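Local coordinates for cytochrome P450 (Zobellia galactanivorans, PDB 6G5O), which belongs to the cytochrome P450 superfamily and carries a protoporphyrin IX containing iron (HEM) in a pocket of its largely helical fold, at residues A[118-123]-A[376-382]. Numbering follows the deposited sequence.
Sequences GSVEVV and HNIQIKF
E121 serves two elements: its carboxylate OE2 accepts from V123 N (3.0 Å), capping helix 122-139, and from I378 N (3.0 Å). Chi1 t and chi2 m curl the side chain back; OE1 takes T124 N. Edge strand 119-121 is antiparallel to strand 377-382 (157°, axes 4.7 Å apart), the middle of a three-stranded P450 sheet completed by 351-366. V120-I380 is the hydrogen-bonded pair (V120 N to I380 O 3.1 Å, I380 N to V120 O 3.0 Å), S119-K381 and E121-Q379 non-hydrogen-bonded ones; F382 N to G118 O (2.8 Å) and V122 N to I378 O (2.9 Å) follow. G118, just after helix 97-117, has phi/psi 85/-54, where a CB would jam against the preceding carbonyl O. V120 and F382 pack against helix 97-117, I380 and helical V122 (CG2 3.7 Å from I380 CG1) against 223-238. S119, Q379 and K381 make the other face polar, where E121 starts. Backbone bonds set the register, and the carboxylate takes the place of the V122 carbonyl, which the helix turns away.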
loop_
_atom_site.group_PDB
_atom_site.type_symbol
_atom_site.label_atom_id
_atom_site.label_comp_id
_atom_site.label_asym_id
_atom_site.label_seq_id
_atom_site.Cartn_x
_atom_site.Cartn_y
_atom_site.Cartn_z
ATOM N N GLY A 118 14.152 24.474 -0.214
ATOM C CA GLY A 118 15.432 23.977 0.296
ATOM C C GLY A 118 15.281 22.818 1.273
ATOM O O GLY A 118 15.895 21.779 1.081
ATOM N N SER A 119 14.476 23.012 2.323
ATOM C CA SER A 119 14.214 21.993 3.326
ATOM C C SER A 119 12.704 21.876 3.630
ATOM O O SER A 119 12.034 22.891 3.784
ATOM C CB SER A 119 14.958 22.351 4.590
ATOM O OG SER A 119 14.493 21.581 5.691
ATOM N N VAL A 120 12.192 20.642 3.716
ATOM C CA VAL A 120 10.764 20.387 3.941
ATOM C C VAL A 120 10.522 19.218 4.854
ATOM O O VAL A 120 11.384 18.374 5.044
ATOM C CB VAL A 120 9.994 20.116 2.626
ATOM C CG1 VAL A 120 9.875 21.383 1.790
ATOM C CG2 VAL A 120 10.657 19.030 1.788
ATOM N N GLU A 121 9.347 19.187 5.447
ATOM C CA GLU A 121 8.951 18.032 6.202
ATOM C C GLU A 121 8.319 17.071 5.176
ATOM O O GLU A 121 7.218 17.310 4.701
ATOM C CB GLU A 121 7.991 18.390 7.349
ATOM C CG GLU A 121 7.889 17.284 8.404
ATOM C CD GLU A 121 7.043 16.108 7.920
ATOM O OE1 GLU A 121 5.841 16.312 7.637
ATOM O OE2 GLU A 121 7.574 14.980 7.806
ATOM N N VAL A 122 9.022 15.982 4.862
ATOM C CA VAL A 122 8.639 15.092 3.751
ATOM C C VAL A 122 7.261 14.431 3.899
ATOM O O VAL A 122 6.498 14.391 2.947
ATOM C CB VAL A 122 9.710 14.018 3.507
ATOM C CG1 VAL A 122 9.249 12.984 2.479
ATOM C CG2 VAL A 122 10.992 14.679 3.021
ATOM N N VAL A 123 6.934 13.930 5.077
ATOM C CA VAL A 123 5.686 13.190 5.235
ATOM C C VAL A 123 4.446 14.003 4.834
ATOM O O VAL A 123 3.661 13.545 3.988
ATOM C CB VAL A 123 5.496 12.660 6.653
ATOM C CG1 VAL A 123 4.159 11.946 6.794
ATOM C CG2 VAL A 123 6.593 11.686 6.952
ATOM N N HIS A 376 6.963 9.354 11.221
ATOM C CA HIS A 376 5.866 10.277 11.523
ATOM C C HIS A 376 6.224 11.621 10.918
ATOM O O HIS A 376 5.366 12.342 10.412
ATOM C CB HIS A 376 5.630 10.367 13.026
ATOM C CG HIS A 376 4.886 9.192 13.601
ATOM N ND1 HIS A 376 3.678 8.751 13.101
ATOM C CD2 HIS A 376 5.169 8.381 14.649
ATOM C CE1 HIS A 376 3.255 7.710 13.801
ATOM N NE2 HIS A 376 4.143 7.462 14.745
ATOM N N ASN A 377 7.501 11.957 10.954
ATOM C CA ASN A 377 7.999 13.155 10.297
ATOM C C ASN A 377 9.480 12.996 9.995
ATOM O O ASN A 377 10.149 12.211 10.627
ATOM C CB ASN A 377 7.726 14.422 11.164
ATOM C CG ASN A 377 8.271 14.293 12.582
ATOM O OD1 ASN A 377 7.627 13.697 13.483
ATOM N ND2 ASN A 377 9.491 14.816 12.775
ATOM N N ILE A 378 9.983 13.710 8.996
ATOM C CA ILE A 378 11.397 13.661 8.673
ATOM C C ILE A 378 11.668 14.867 7.849
ATOM O O ILE A 378 11.015 15.062 6.825
ATOM C CB ILE A 378 11.839 12.357 7.925
ATOM C CG1 ILE A 378 13.304 12.448 7.460
ATOM C CG2 ILE A 378 10.950 12.022 6.731
ATOM C CD1 ILE A 378 14.026 11.114 7.403
ATOM N N GLN A 379 12.633 15.680 8.299
ATOM C CA GLN A 379 12.965 16.935 7.626
ATOM C C GLN A 379 14.110 16.639 6.719
ATOM O O GLN A 379 15.105 16.089 7.168
ATOM C CB GLN A 379 13.413 18.027 8.628
ATOM C CG GLN A 379 12.282 18.821 9.281
ATOM C CD GLN A 379 11.679 19.881 8.375
ATOM O OE1 GLN A 379 12.325 20.387 7.440
ATOM N NE2 GLN A 379 10.443 20.242 8.671
ATOM N N ILE A 380 14.006 17.032 5.454
ATOM C CA ILE A 380 15.057 16.731 4.516
ATOM C C ILE A 380 15.325 17.924 3.643
ATOM O O ILE A 380 14.398 18.592 3.188
ATOM C CB ILE A 380 14.731 15.478 3.639
ATOM C CG1 ILE A 380 14.393 14.277 4.535
ATOM C CG2 ILE A 380 15.914 15.119 2.753
ATOM C CD1 ILE A 380 14.272 12.950 3.822
ATOM N N LYS A 381 16.610 18.146 3.390
ATOM C CA LYS A 381 17.079 19.231 2.567
ATOM C C LYS A 381 17.330 18.656 1.185
ATOM O O LYS A 381 17.976 17.632 1.071
ATOM C CB LYS A 381 18.404 19.743 3.148
ATOM C CG LYS A 381 19.067 20.847 2.341
ATOM C CD LYS A 381 18.919 22.212 2.986
ATOM C CE LYS A 381 20.141 23.110 2.729
ATOM N NZ LYS A 381 20.233 23.610 1.327
ATOM N N PHE A 382 16.856 19.323 0.133
ATOM C CA PHE A 382 17.074 18.877 -1.227
ATOM C C PHE A 382 18.035 19.873 -1.846
ATOM O O PHE A 382 17.673 21.043 -1.935
ATOM C CB PHE A 382 15.767 18.934 -2.032
ATOM C CG PHE A 382 14.751 17.860 -1.693
ATOM C CD1 PHE A 382 14.451 17.519 -0.389
ATOM C CD2 PHE A 382 14.060 17.216 -2.711
ATOM C CE1 PHE A 382 13.504 16.542 -0.107
ATOM C CE2 PHE A 382 13.087 16.252 -2.431
ATOM C CZ PHE A 382 12.821 15.912 -1.124
#